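Phosphoribosylaminoimidazole carboxylase, ATPase subunit (Thermotoga maritima, PDB 3AX6) probably catalyses the ATP-dependent carboxylation of 5-aminoimidazole ribonucleotide with bicarbonate to N5-carboxyaminoimidazole ribonucleotide, a step of purine biosynthesis. Local coordinates at residues 99-104 and 136-141; 111-116 and 253-258; 119-124 and 166-171. All blocks are in the same frame, centred on the assembly; numbering follows the deposited sequence.

Contact 1 (99-104 and 136-141); sequences QDKFVQ and VQKARK. With ADP (adenosine-5'-diphosphate), chain E.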
# COMPACT_ATOMS: atom_id res chain seq x y z
N GLN A 99 17.75 -22.58 -9.36
CA GLN A 99 16.82 -23.57 -9.92
C GLN A 99 17.18 -25.02 -9.65
O GLN A 99 16.30 -25.88 -9.58
CB GLN A 99 16.68 -23.38 -11.42
CG GLN A 99 15.90 -22.16 -11.84
CD GLN A 99 15.37 -22.30 -13.24
OE1 GLN A 99 16.11 -22.63 -14.17
NE2 GLN A 99 14.08 -22.04 -13.41
N ASP A 100 18.47 -25.31 -9.53
CA ASP A 100 18.91 -26.67 -9.28
C ASP A 100 19.47 -26.74 -7.87
O ASP A 100 20.50 -26.13 -7.56
CB ASP A 100 19.95 -27.08 -10.32
CG ASP A 100 20.57 -28.43 -10.04
OD1 ASP A 100 21.27 -28.96 -10.93
OD2 ASP A 100 20.36 -28.97 -8.93
N LYS A 101 18.79 -27.48 -7.01
CA LYS A 101 19.19 -27.59 -5.62
C LYS A 101 20.61 -28.07 -5.40
O LYS A 101 21.26 -27.65 -4.45
CB LYS A 101 18.22 -28.50 -4.86
CG LYS A 101 16.82 -27.93 -4.72
CD LYS A 101 16.06 -28.66 -3.63
CE LYS A 101 14.73 -27.99 -3.34
NZ LYS A 101 14.07 -28.60 -2.16
N PHE A 102 21.11 -28.94 -6.27
CA PHE A 102 22.47 -29.44 -6.11
C PHE A 102 23.50 -28.37 -6.44
O PHE A 102 24.42 -28.12 -5.66
CB PHE A 102 22.72 -30.68 -6.97
CG PHE A 102 24.11 -31.23 -6.83
CD1 PHE A 102 25.07 -31.00 -7.80
CD2 PHE A 102 24.47 -31.93 -5.68
CE1 PHE A 102 26.37 -31.46 -7.64
CE2 PHE A 102 25.77 -32.39 -5.51
CZ PHE A 102 26.72 -32.16 -6.49
N VAL A 103 23.36 -27.74 -7.60
CA VAL A 103 24.29 -26.68 -7.97
C VAL A 103 24.21 -25.59 -6.90
O VAL A 103 25.22 -25.00 -6.52
CB VAL A 103 23.95 -26.09 -9.36
CG1 VAL A 103 24.08 -27.18 -10.43
CG2 VAL A 103 22.56 -25.54 -9.36
N GLN A 104 23.00 -25.34 -6.40
CA GLN A 104 22.80 -24.34 -5.36
C GLN A 104 23.63 -24.69 -4.12
O GLN A 104 24.33 -23.84 -3.59
CB GLN A 104 21.31 -24.25 -4.98
CG GLN A 104 21.05 -23.40 -3.74
CD GLN A 104 19.57 -23.23 -3.44
OE1 GLN A 104 19.14 -23.36 -2.30
NE2 GLN A 104 18.79 -22.95 -4.48
N VAL A 136 17.98 -37.62 4.08
CA VAL A 136 17.00 -36.89 3.29
C VAL A 136 17.36 -36.82 1.81
O VAL A 136 18.47 -36.44 1.45
CB VAL A 136 16.85 -35.45 3.82
CG1 VAL A 136 15.69 -34.76 3.12
CG2 VAL A 136 16.63 -35.48 5.32
N GLN A 137 16.41 -37.20 0.97
CA GLN A 137 16.59 -37.17 -0.48
C GLN A 137 15.77 -36.01 -1.06
O GLN A 137 14.62 -35.79 -0.68
CB GLN A 137 16.15 -38.49 -1.12
CG GLN A 137 16.24 -38.47 -2.64
CD GLN A 137 15.61 -39.68 -3.31
OE1 GLN A 137 14.48 -40.05 -3.01
NE2 GLN A 137 16.34 -40.28 -4.24
N LYS A 138 16.38 -35.27 -1.98
CA LYS A 138 15.71 -34.14 -2.60
C LYS A 138 15.90 -34.13 -4.10
O LYS A 138 16.98 -34.43 -4.60
CB LYS A 138 16.27 -32.83 -2.03
CG LYS A 138 16.01 -32.64 -0.55
CD LYS A 138 16.53 -31.29 -0.07
CE LYS A 138 15.96 -30.96 1.29
NZ LYS A 138 16.42 -29.64 1.77
N ALA A 139 14.84 -33.78 -4.82
CA ALA A 139 14.92 -33.71 -6.27
C ALA A 139 15.82 -32.52 -6.60
O ALA A 139 15.80 -31.51 -5.90
CB ALA A 139 13.53 -33.50 -6.87
N ARG A 140 16.62 -32.65 -7.66
CA ARG A 140 17.51 -31.55 -8.05
C ARG A 140 16.69 -30.39 -8.59
O ARG A 140 16.95 -29.23 -8.25
CB ARG A 140 18.49 -32.00 -9.13
CG ARG A 140 19.50 -33.02 -8.66
CD ARG A 140 20.54 -33.27 -9.73
NE ARG A 140 21.35 -32.09 -10.00
CZ ARG A 140 22.45 -32.08 -10.74
NH1 ARG A 140 22.88 -33.21 -11.30
NH2 ARG A 140 23.13 -30.96 -10.92
N LYS A 141 15.70 -30.71 -9.42
CA LYS A 141 14.85 -29.68 -10.00
C LYS A 141 13.35 -29.93 -9.83
O LYS A 141 12.54 -29.05 -10.12
CB LYS A 141 15.18 -29.51 -11.49
CG LYS A 141 16.45 -28.73 -11.76
CD LYS A 141 16.61 -28.41 -13.24
CE LYS A 141 17.72 -27.39 -13.48
NZ LYS A 141 17.87 -27.04 -14.92
PB ADP E . 10.35 -27.59 -0.54
O1B ADP E . 10.44 -26.23 0.06
O2B ADP E . 8.92 -28.24 -0.14
O3B ADP E . 10.50 -27.46 -2.21
PA ADP E . 12.22 -28.20 1.44
O1A ADP E . 13.69 -28.19 1.29
O2A ADP E . 11.74 -26.76 2.00
O3A ADP E . 11.55 -28.59 -0.02
O5' ADP E . 11.83 -29.40 2.48
C5' ADP E . 10.57 -29.09 3.10
C4' ADP E . 10.61 -29.43 4.59
O4' ADP E . 11.34 -30.68 4.82
C3' ADP E . 11.33 -28.34 5.40
O3' ADP E . 10.45 -27.27 5.78
C2' ADP E . 11.89 -29.12 6.58
O2' ADP E . 10.96 -29.17 7.66
C1' ADP E . 12.20 -30.50 5.99
N9 ADP E . 13.63 -30.65 5.65
C8 ADP E . 14.27 -30.16 4.53
N7 ADP E . 15.53 -30.47 4.56
C5 ADP E . 15.79 -31.17 5.68
C6 ADP E . 16.95 -31.77 6.25
N6 ADP E . 18.17 -31.68 5.61
N1 ADP E . 16.84 -32.42 7.43
C2 ADP E . 15.67 -32.52 8.07
N3 ADP E . 14.56 -31.98 7.57
C4 ADP E . 14.57 -31.30 6.40

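Contact 2 (111-116 and 253-258); sequences NGIPVP and ILVNEI. With ADP (adenosine-5'-diphosphate), chain E.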
# COMPACT_ATOMS: atom_id res chain seq x y z
N ASN A 111 31.30 -21.05 -1.24
CA ASN A 111 31.47 -19.73 -0.64
C ASN A 111 31.47 -19.71 0.89
O ASN A 111 31.37 -18.65 1.49
CB ASN A 111 30.41 -18.76 -1.16
CG ASN A 111 30.64 -18.38 -2.61
OD1 ASN A 111 30.29 -19.14 -3.53
ND2 ASN A 111 31.25 -17.22 -2.83
N GLY A 112 31.58 -20.89 1.50
CA GLY A 112 31.62 -20.96 2.95
C GLY A 112 30.31 -20.70 3.68
O GLY A 112 30.30 -20.49 4.89
N ILE A 113 29.21 -20.71 2.94
CA ILE A 113 27.88 -20.49 3.51
C ILE A 113 27.44 -21.78 4.21
O ILE A 113 27.35 -22.82 3.58
CB ILE A 113 26.86 -20.16 2.40
CG1 ILE A 113 27.31 -18.92 1.63
CG2 ILE A 113 25.49 -19.98 3.00
CD1 ILE A 113 27.42 -17.67 2.48
N PRO A 114 27.14 -21.71 5.52
CA PRO A 114 26.71 -22.88 6.31
C PRO A 114 25.55 -23.65 5.68
O PRO A 114 24.49 -23.07 5.42
CB PRO A 114 26.34 -22.27 7.66
CG PRO A 114 27.23 -21.07 7.75
CD PRO A 114 27.11 -20.49 6.35
N VAL A 115 25.75 -24.94 5.46
CA VAL A 115 24.74 -25.78 4.83
C VAL A 115 24.89 -27.24 5.28
O VAL A 115 25.99 -27.67 5.63
CB VAL A 115 24.88 -25.70 3.29
CG1 VAL A 115 26.27 -26.18 2.88
CG2 VAL A 115 23.83 -26.54 2.61
N PRO A 116 23.79 -28.01 5.27
CA PRO A 116 23.86 -29.42 5.68
C PRO A 116 24.78 -30.23 4.75
O PRO A 116 24.91 -29.90 3.57
CB PRO A 116 22.41 -29.88 5.55
CG PRO A 116 21.63 -28.64 5.85
CD PRO A 116 22.39 -27.59 5.09
N ILE A 253 22.92 -22.45 12.46
CA ILE A 253 22.00 -21.86 11.49
C ILE A 253 22.49 -22.23 10.09
O ILE A 253 23.58 -21.84 9.68
CB ILE A 253 21.90 -20.35 11.67
CG1 ILE A 253 21.23 -20.06 13.03
CG2 ILE A 253 21.08 -19.73 10.53
CD1 ILE A 253 21.11 -18.62 13.36
N LEU A 254 21.69 -23.03 9.39
CA LEU A 254 22.01 -23.51 8.05
C LEU A 254 21.03 -22.96 7.02
O LEU A 254 19.84 -22.82 7.30
CB LEU A 254 21.95 -25.05 8.04
CG LEU A 254 22.96 -25.88 8.83
CD1 LEU A 254 23.16 -25.30 10.21
CD2 LEU A 254 22.49 -27.32 8.95
N VAL A 255 21.52 -22.64 5.83
CA VAL A 255 20.61 -22.15 4.80
C VAL A 255 20.10 -23.33 3.96
O VAL A 255 20.86 -24.13 3.42
CB VAL A 255 21.27 -21.09 3.90
CG1 VAL A 255 22.68 -21.48 3.58
CG2 VAL A 255 20.46 -20.92 2.62
N ASN A 256 18.78 -23.42 3.87
CA ASN A 256 18.11 -24.49 3.15
C ASN A 256 17.65 -24.12 1.74
O ASN A 256 17.77 -24.92 0.81
CB ASN A 256 16.90 -24.96 3.97
CG ASN A 256 15.97 -25.85 3.19
OD1 ASN A 256 16.37 -26.89 2.67
ND2 ASN A 256 14.70 -25.47 3.10
N GLU A 257 17.14 -22.90 1.58
CA GLU A 257 16.62 -22.49 0.28
C GLU A 257 16.79 -21.01 -0.02
O GLU A 257 16.87 -20.18 0.89
CB GLU A 257 15.14 -22.86 0.19
CG GLU A 257 14.51 -22.71 -1.18
CD GLU A 257 15.09 -23.69 -2.18
OE1 GLU A 257 14.81 -24.90 -2.07
OE2 GLU A 257 15.83 -23.24 -3.08
N ILE A 258 16.84 -20.68 -1.31
CA ILE A 258 16.98 -19.31 -1.76
C ILE A 258 15.89 -19.00 -2.78
O ILE A 258 15.73 -19.73 -3.76
CB ILE A 258 18.33 -19.07 -2.48
CG1 ILE A 258 19.50 -19.43 -1.56
CG2 ILE A 258 18.40 -17.62 -2.93
CD1 ILE A 258 20.86 -19.25 -2.21
PB ADP E . 10.35 -27.59 -0.54
O1B ADP E . 10.44 -26.23 0.06
O2B ADP E . 8.92 -28.24 -0.14
O3B ADP E . 10.50 -27.46 -2.21
PA ADP E . 12.22 -28.20 1.44
O1A ADP E . 13.69 -28.19 1.29
O2A ADP E . 11.74 -26.76 2.00
O3A ADP E . 11.55 -28.59 -0.02
O5' ADP E . 11.83 -29.40 2.48
C5' ADP E . 10.57 -29.09 3.10
C4' ADP E . 10.61 -29.43 4.59
O4' ADP E . 11.34 -30.68 4.82
C3' ADP E . 11.33 -28.34 5.40
O3' ADP E . 10.45 -27.27 5.78
C2' ADP E . 11.89 -29.12 6.58
O2' ADP E . 10.96 -29.17 7.66
C1' ADP E . 12.20 -30.50 5.99
N9 ADP E . 13.63 -30.65 5.65
C8 ADP E . 14.27 -30.16 4.53
N7 ADP E . 15.53 -30.47 4.56
C5 ADP E . 15.79 -31.17 5.68
C6 ADP E . 16.95 -31.77 6.25
N6 ADP E . 18.17 -31.68 5.61
N1 ADP E . 16.84 -32.42 7.43
C2 ADP E . 15.67 -32.52 8.07
N3 ADP E . 14.56 -31.98 7.57
C4 ADP E . 14.57 -31.30 6.40

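Contact 3 (119-124 and 166-171); sequences KLVKDL and TYLEEF. With ADP (adenosine-5'-diphosphate), chain E.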
# COMPACT_ATOMS: atom_id res chain seq x y z
N LYS A 119 25.36 -34.82 -0.82
CA LYS A 119 26.05 -35.69 -1.76
C LYS A 119 25.14 -36.00 -2.95
O LYS A 119 23.95 -36.28 -2.77
CB LYS A 119 26.45 -36.97 -1.03
CG LYS A 119 27.06 -38.07 -1.88
CD LYS A 119 28.53 -37.83 -2.18
CE LYS A 119 29.32 -39.12 -2.05
NZ LYS A 119 28.68 -40.27 -2.76
N LEU A 120 25.69 -35.96 -4.16
CA LEU A 120 24.93 -36.25 -5.37
C LEU A 120 24.73 -37.76 -5.48
O LEU A 120 25.64 -38.53 -5.17
CB LEU A 120 25.69 -35.73 -6.59
CG LEU A 120 25.09 -35.96 -7.98
CD1 LEU A 120 23.76 -35.24 -8.12
CD2 LEU A 120 26.07 -35.46 -9.03
N VAL A 121 23.54 -38.19 -5.92
CA VAL A 121 23.30 -39.62 -6.05
C VAL A 121 23.81 -40.18 -7.38
O VAL A 121 23.42 -39.73 -8.46
CB VAL A 121 21.80 -40.00 -5.90
CG1 VAL A 121 21.25 -39.43 -4.61
CG2 VAL A 121 21.00 -39.51 -7.09
N LYS A 122 24.72 -41.15 -7.28
CA LYS A 122 25.27 -41.82 -8.45
C LYS A 122 24.60 -43.19 -8.42
O LYS A 122 24.05 -43.65 -9.41
CB LYS A 122 26.79 -41.97 -8.31
CG LYS A 122 27.56 -40.65 -8.27
CD LYS A 122 27.45 -39.89 -9.58
CE LYS A 122 28.26 -38.60 -9.54
NZ LYS A 122 28.24 -37.87 -10.84
N ASP A 123 24.66 -43.82 -7.25
CA ASP A 123 24.04 -45.11 -7.02
C ASP A 123 23.22 -44.97 -5.74
O ASP A 123 23.77 -45.04 -4.64
CB ASP A 123 25.10 -46.20 -6.85
CG ASP A 123 24.50 -47.58 -6.78
OD1 ASP A 123 23.84 -47.98 -7.77
OD2 ASP A 123 24.68 -48.27 -5.76
N LEU A 124 21.92 -44.74 -5.89
CA LEU A 124 21.03 -44.53 -4.76
C LEU A 124 21.30 -45.39 -3.53
O LEU A 124 21.64 -44.86 -2.47
CB LEU A 124 19.57 -44.74 -5.18
CG LEU A 124 18.56 -44.45 -4.06
CD1 LEU A 124 18.56 -42.96 -3.77
CD2 LEU A 124 17.18 -44.92 -4.47
N THR A 166 18.45 -36.78 -8.14
CA THR A 166 18.24 -36.22 -6.82
C THR A 166 19.60 -36.19 -6.15
O THR A 166 20.58 -36.65 -6.71
CB THR A 166 17.33 -37.12 -5.97
OG1 THR A 166 18.01 -38.35 -5.69
CG2 THR A 166 16.03 -37.43 -6.71
N TYR A 167 19.64 -35.61 -4.96
CA TYR A 167 20.87 -35.57 -4.19
C TYR A 167 20.46 -35.91 -2.77
O TYR A 167 19.27 -35.92 -2.45
CB TYR A 167 21.55 -34.19 -4.27
CG TYR A 167 20.81 -33.06 -3.59
CD1 TYR A 167 19.67 -32.49 -4.16
CD2 TYR A 167 21.27 -32.53 -2.38
CE1 TYR A 167 19.00 -31.43 -3.53
CE2 TYR A 167 20.61 -31.48 -1.75
CZ TYR A 167 19.48 -30.93 -2.33
OH TYR A 167 18.82 -29.89 -1.70
N LEU A 168 21.43 -36.20 -1.93
CA LEU A 168 21.16 -36.55 -0.55
C LEU A 168 21.76 -35.51 0.39
O LEU A 168 22.72 -34.82 0.05
CB LEU A 168 21.78 -37.91 -0.23
CG LEU A 168 20.96 -39.20 -0.30
CD1 LEU A 168 20.17 -39.30 -1.57
CD2 LEU A 168 21.93 -40.37 -0.17
N GLU A 169 21.18 -35.40 1.58
CA GLU A 169 21.72 -34.51 2.59
C GLU A 169 21.38 -35.07 3.97
O GLU A 169 20.39 -35.78 4.14
CB GLU A 169 21.23 -33.06 2.42
CG GLU A 169 19.76 -32.77 2.65
CD GLU A 169 19.46 -31.28 2.47
OE1 GLU A 169 19.78 -30.74 1.39
OE2 GLU A 169 18.90 -30.66 3.39
N GLU A 170 22.24 -34.77 4.93
CA GLU A 170 22.07 -35.27 6.29
C GLU A 170 20.78 -34.76 6.91
O GLU A 170 20.31 -33.66 6.61
CB GLU A 170 23.25 -34.85 7.15
CG GLU A 170 23.35 -33.36 7.39
CD GLU A 170 24.47 -33.00 8.35
OE1 GLU A 170 24.51 -33.59 9.45
OE2 GLU A 170 25.30 -32.13 8.00
N PHE A 171 20.21 -35.58 7.79
CA PHE A 171 18.98 -35.21 8.48
C PHE A 171 19.31 -34.18 9.55
O PHE A 171 20.16 -34.41 10.41
CB PHE A 171 18.33 -36.42 9.14
CG PHE A 171 17.00 -36.12 9.76
CD1 PHE A 171 15.86 -36.02 8.97
CD2 PHE A 171 16.90 -35.87 11.12
CE1 PHE A 171 14.63 -35.68 9.54
CE2 PHE A 171 15.68 -35.53 11.70
CZ PHE A 171 14.54 -35.43 10.91
PB ADP E . 10.35 -27.59 -0.54
O1B ADP E . 10.44 -26.23 0.06
O2B ADP E . 8.92 -28.24 -0.14
O3B ADP E . 10.50 -27.46 -2.21
PA ADP E . 12.22 -28.20 1.44
O1A ADP E . 13.69 -28.19 1.29
O2A ADP E . 11.74 -26.76 2.00
O3A ADP E . 11.55 -28.59 -0.02
O5' ADP E . 11.83 -29.40 2.48
C5' ADP E . 10.57 -29.09 3.10
C4' ADP E . 10.61 -29.43 4.59
O4' ADP E . 11.34 -30.68 4.82
C3' ADP E . 11.33 -28.34 5.40
O3' ADP E . 10.45 -27.27 5.78
C2' ADP E . 11.89 -29.12 6.58
O2' ADP E . 10.96 -29.17 7.66
C1' ADP E . 12.20 -30.50 5.99
N9 ADP E . 13.63 -30.65 5.65
C8 ADP E . 14.27 -30.16 4.53
N7 ADP E . 15.53 -30.47 4.56
C5 ADP E . 15.79 -31.17 5.68
C6 ADP E . 16.95 -31.77 6.25
N6 ADP E . 18.17 -31.68 5.61
N1 ADP E . 16.84 -32.42 7.43
C2 ADP E . 15.67 -32.52 8.07
N3 ADP E . 14.56 -31.98 7.57
C4 ADP E . 14.57 -31.30 6.40

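Contact 1 (99-104 and 136-141)
Arg140 lays one face of its guanidinium over Phe102 CD1 and brings the edge of the group to Val103 CG1. The ring and guanidinium planes are 71° apart, so the two groups do not stack flat. The arginine chain is bent at chi3 (65°), which brings NE round to the carboxylate of Asp100. The salt bridge runs from Arg140 NH2 to Asp100 OD1 at 2.7 Å and uses the syn lone pair of that oxygen. The oxygen stands 31° out of the guanidinium plane. Arg140 NE adds only weak bonds to the two carboxylate oxygens.

Asp100 is also the N-cap of helix 101-110. Its OD2 accepts from Phe102 N at 2.8 Å, with the donor above the carboxylate plane. One carboxylate thus caps the helix and holds the arginine. The backbones are tied as well: Lys101 N donates to Arg140 O at 2.8 Å, in the carbonyl plane. The CG of Lys141 packs on Gln99 O at 3.6 Å.

Lys101 runs extended past Ala139 O, and its NZ makes a weak bond to ADP O3A. Lys138 NZ donates to ADP N7 at 3.0 Å and to O1A at 3.1 Å, and forms a salt bridge with Glu169. Two lysines that converge on the nucleotide, one from a helix start and one from a strand, are characteristic of the ATP-grasp nucleotide site.

Contact 2 (111-116 and 253-258)
Ile113 meets Val255 through methyl groups. Its CG2 lies 3.2 Å from Val255 CG1, a tight carbon pair, and the two side chains approach at a slant. Just before it, Gly112 has a positive phi and is the C-prime residue of the Schellman motif that ends helix 101-110. The chain can then turn to run beside strand 253-259.

Pro114 follows with two contacts. Its CB rests on Ile253 O at 3.4 Å. Its carbonyl oxygen accepts from Val255 N at 3.0 Å, in a nearly straight bond (N-H...O 173°) whose donor is tilted 26° from the carbonyl plane. This is the one hydrogen bond between 111-116 and 253-258.

Val115 has its CG2 anti to the backbone N, which sets that methyl 3.9 Å from Val255 O. Pro116 closes the series. Its CG packs on Leu254 CD2 at 3.5 Å, and its CD lies against both CB and CD2 of the same leucine. Asn256 points away from the loop, and its ND2 makes weak bonds to ADP O1A and O2A.

The loop runs beside an end strand of the large antiparallel sheet. Strand 239-248 pairs with that strand, and a classic beta bulge sets Asn256 and Glu257 against Glu244. Helix 218-235 packs on Ile113 and Pro114, while Leu108 of helix 101-110 touches Ile113 and Val255.

Contact 3 (119-124 and 166-171)
The small antiparallel sheet beside the adenine pocket gains one of its two edge strands here, where 118-120 pairs with 166-170. Lys119 and Leu168 form a hydrogen-bonded pair. Leu168 N donates to Lys119 O at 2.7 Å, nearly along the C=O axis, and Lys119 N donates back to Leu168 O at 2.8 Å. Leu120 and Tyr167 make the next, non-hydrogen-bonded pair, with Tyr167 CB 4.1 Å from Leu120 CA. Beyond it, Val121 N reaches Thr166 O through a weak bond of 3.4 Å.

Val121 packs against both Thr166 and Leu168. Its CG1, anti to the carbonyl carbon (chi1 -54°), meets Leu168 CD1 at 3.2 Å, and the two side chains cross at about a right angle. Both of its methyls also lie near OG1 of Thr166, a hydroxyl that is hydrogen-bonded to Gln137. An alanine here would probably leave a gap beside Leu168 CD1 and hold that branch less firmly.

In this ATP-grasp domain strand 166-170 leads into the adenine site. Glu169 extends its chain beyond CG, and its OE2 accepts from ADP N6, at a modelled distance too short to be taken literally. Lys138 also grips this oxygen through a salt bridge, so the carboxylate has a protein partner as well as the adenine amino group. Glu170 O takes a second bond from N6, at 3.1 Å. Phe171 then lays one face of its ring against ADP C2. On the outer strand, the amino group of Lys119 forms salt bridges with Asp127 and Glu130.

All three contacts touch the same ADP. Contacts 1 and 3 have centres about 9 Å apart and share a sheet: Val136 O and Glu169 N are 2.9 Å apart, a probable hydrogen bond between neighbouring strands. Tyr167 also packs on Lys101, CE1 to CB 3.3 Å, which joins the helix start to this sheet. Contact 2 brings in the large sheet from across the nucleotide. Its centre is about 13 Å from that of contact 1, and the two meet where Gln104 NE2 lies 3.3 Å from Glu257 OE2. Contacts 2 and 3 are about 17 Å apart between centres and touch lightly through Pro116 and Glu170. Helix 101-110 and the loop after it thus connect both walls of the pocket.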